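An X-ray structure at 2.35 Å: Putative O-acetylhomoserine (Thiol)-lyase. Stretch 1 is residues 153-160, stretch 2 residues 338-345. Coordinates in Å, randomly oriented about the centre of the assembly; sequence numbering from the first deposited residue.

Stretch 1 153-160: SLSNPQIA
Stretch 2 338-345: FASGLLSF

A cis peptide bond precedes Pro157, and the turn built around it packs against a strand from a distant part of the same chain without a single hydrogen bond crossing between them. The example illustrates a general principle: a loop held by a few hydrogen bonds of its own can pack on a neighbouring segment through van der Waals contact alone. Here the two stretches, with touching residues at least 183 positions apart in sequence, bury 302 Å² together, both sides summed.

The turn is tied by its own backbone. Ile159 N donates to Ser155 O at 2.8 Å, and Ser155 N donates to Ala160 O at 2.9 Å, so the chain folds back across the intervening residues. Ser155 (chi1 p, 71°) adds a side-chain tie, with Ala160 N donating to Ser155 OG at 2.6 Å and an N-H...acceptor angle of 153°. Its CA-to-CB bond points away from the other stretch. Backbone angles (phi/psi) run from -139/107 at Leu154 through -73/154 at Ser155, -115/119 at Asn156, -102/5 at Pro157 and -72/-20 at Gln158 to 65/41 at Ile159. The positive phi at Ile159 is uncommon for a beta-branched residue; its CA-to-CB bond points toward the second stretch.

That stretch begins as loop, with Ala339 at -116/21, Ser340 at 74/-175 and Gly341 at -104/14, and becomes extended strand from Leu342 (-103/137) through Leu343 (-154/164), Ser344 (-139/160) and Phe345 (-152/163). The register is not monotonic, because the turn doubles back at its end: Leu154 CA lies 8.7 Å from Ala339 CA, Pro157 CA 6.7 Å from Ser344 CA, and Ile159 CA 6.6 Å from Leu343 CA. The side chains alternate along the strand: Leu342 and Ser344 point toward the turn and Leu343 (chi1 p, chi2 p) points away, although its backbone is still touched.

Leu342 (chi1 t, chi2 p) has the largest covered area, 74 Å². Leu342 CD2 nestles against the turn, 4.0 Å from Asn156 CG, 4.2 Å from Ser155 O and 4.4 Å from Pro157 CA. Asn156 takes chi1 t with chi2 -19°. Ile159 (chi1 m, chi2 p) is the chief counterpart from the turn, with 64 Å² of its surface covered by the second stretch, the most of any residue in stretch 1. It lies along the strand backbone, with Ile159 CG1 3.6 Å from Leu342 O, and Ile159 CD1 3.9 Å from Leu343 CA and 3.8 Å from Ser344 N. A methyl this near a backbone amide gives van der Waals contact rather than polar pairing.

Leu154 (chi1 t, chi2 p) secures the loop end: Leu154 CD2 rests 3.6 Å from Ala339 O and 4.2 Å from Ser340 CB. Farther along the strand, Ser344 (chi1 p, 68°) brings Ser344 OG to 3.5 Å from Pro157 O and 3.9 Å from Ile159 CD1; this hydroxyl is hydrogen-bonded elsewhere in the structure. The contact therefore consists of van der Waals approaches, several of them methyl to backbone, with no hydrogen bond across.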

# COMPACT_ATOMS: atom_id res chain seq x y z
N SER D 153 -17.49 10.22 25.18
CA SER D 153 -17.87 9.21 26.15
C SER D 153 -16.84 9.14 27.28
O SER D 153 -17.18 9.02 28.45
CB SER D 153 -18.02 7.84 25.47
OG SER D 153 -16.82 7.36 24.88
N LEU D 154 -15.57 9.23 26.90
CA LEU D 154 -14.43 9.18 27.81
C LEU D 154 -13.56 10.26 27.23
O LEU D 154 -12.97 10.09 26.16
CB LEU D 154 -13.84 7.79 27.73
CG LEU D 154 -12.65 7.48 28.56
CD1 LEU D 154 -12.96 7.80 30.00
CD2 LEU D 154 -12.29 6.01 28.38
N SER D 155 -13.48 11.39 27.91
CA SER D 155 -12.75 12.55 27.37
C SER D 155 -11.26 12.53 27.32
O SER D 155 -10.62 11.88 28.12
CB SER D 155 -13.14 13.85 28.08
OG SER D 155 -12.65 13.89 29.40
N ASN D 156 -10.74 13.32 26.37
CA ASN D 156 -9.34 13.48 26.10
C ASN D 156 -8.92 14.92 26.39
O ASN D 156 -9.28 15.81 25.64
CB ASN D 156 -9.11 13.11 24.64
CG ASN D 156 -7.65 13.22 24.21
OD1 ASN D 156 -6.86 13.89 24.85
ND2 ASN D 156 -7.33 12.65 23.07
N PRO D 157 -8.00 15.14 27.33
CA PRO D 157 -7.20 14.28 28.18
C PRO D 157 -7.63 14.11 29.62
O PRO D 157 -6.86 13.50 30.39
CB PRO D 157 -5.90 15.05 28.25
CG PRO D 157 -6.39 16.43 28.44
CD PRO D 157 -7.66 16.54 27.61
N GLN D 158 -8.77 14.68 30.00
CA GLN D 158 -9.21 14.53 31.41
C GLN D 158 -9.71 13.13 31.80
O GLN D 158 -9.72 12.79 32.96
CB GLN D 158 -10.13 15.59 32.01
CG GLN D 158 -10.04 15.52 33.52
CD GLN D 158 -11.04 16.40 34.22
OE1 GLN D 158 -11.72 17.21 33.58
NE2 GLN D 158 -11.15 16.26 35.53
N ILE D 159 -10.11 12.33 30.83
CA ILE D 159 -10.63 11.00 31.08
C ILE D 159 -11.95 11.22 31.85
O ILE D 159 -12.25 10.57 32.82
CB ILE D 159 -9.68 10.07 31.84
CG1 ILE D 159 -8.28 9.97 31.21
CG2 ILE D 159 -10.20 8.66 31.87
CD1 ILE D 159 -7.43 11.19 31.40
N ALA D 160 -12.71 12.22 31.41
CA ALA D 160 -13.98 12.52 32.04
C ALA D 160 -15.08 11.71 31.39
O ALA D 160 -15.22 11.71 30.16
CB ALA D 160 -14.28 13.99 31.92
N PHE D 338 -12.84 -2.39 32.03
CA PHE D 338 -11.60 -1.94 31.40
C PHE D 338 -11.89 -0.51 31.05
O PHE D 338 -12.96 -0.20 30.57
CB PHE D 338 -11.22 -2.74 30.16
CG PHE D 338 -10.84 -4.19 30.42
CD1 PHE D 338 -9.69 -4.49 31.13
CD2 PHE D 338 -11.53 -5.22 29.81
CE1 PHE D 338 -9.33 -5.80 31.36
CE2 PHE D 338 -11.16 -6.53 30.00
CZ PHE D 338 -10.05 -6.82 30.79
N ALA D 339 -10.93 0.37 31.28
CA ALA D 339 -11.12 1.80 31.02
C ALA D 339 -10.25 2.43 29.93
O ALA D 339 -10.02 3.65 29.90
CB ALA D 339 -10.91 2.53 32.32
N SER D 340 -9.73 1.59 29.05
CA SER D 340 -8.88 2.02 27.92
C SER D 340 -7.46 2.43 28.34
O SER D 340 -7.08 2.29 29.49
CB SER D 340 -9.56 3.07 27.08
OG SER D 340 -8.84 3.28 25.88
N GLY D 341 -6.67 2.91 27.39
CA GLY D 341 -5.27 3.27 27.65
C GLY D 341 -4.82 4.68 27.82
O GLY D 341 -3.63 4.95 27.77
N LEU D 342 -5.76 5.59 28.00
CA LEU D 342 -5.39 6.98 28.18
C LEU D 342 -5.49 7.37 29.64
O LEU D 342 -6.42 6.97 30.34
CB LEU D 342 -6.35 7.88 27.43
CG LEU D 342 -5.90 9.33 27.37
CD1 LEU D 342 -4.64 9.39 26.49
CD2 LEU D 342 -6.98 10.17 26.75
N LEU D 343 -4.51 8.10 30.13
CA LEU D 343 -4.57 8.55 31.52
C LEU D 343 -3.74 9.83 31.63
O LEU D 343 -2.98 10.15 30.71
CB LEU D 343 -4.06 7.52 32.48
CG LEU D 343 -2.58 7.17 32.57
CD1 LEU D 343 -1.78 8.31 33.16
CD2 LEU D 343 -2.41 5.99 33.52
N SER D 344 -3.93 10.59 32.71
CA SER D 344 -3.12 11.77 32.89
C SER D 344 -2.74 11.84 34.35
O SER D 344 -3.30 11.15 35.18
CB SER D 344 -3.81 13.06 32.46
OG SER D 344 -4.87 13.35 33.31
N PHE D 345 -1.70 12.59 34.64
CA PHE D 345 -1.26 12.74 36.03
C PHE D 345 -0.58 14.09 36.21
O PHE D 345 -0.15 14.72 35.25
CB PHE D 345 -0.33 11.60 36.50
CG PHE D 345 1.01 11.56 35.83
CD1 PHE D 345 2.07 12.27 36.35
CD2 PHE D 345 1.21 10.81 34.69
CE1 PHE D 345 3.31 12.22 35.74
CE2 PHE D 345 2.43 10.77 34.07
CZ PHE D 345 3.49 11.46 34.60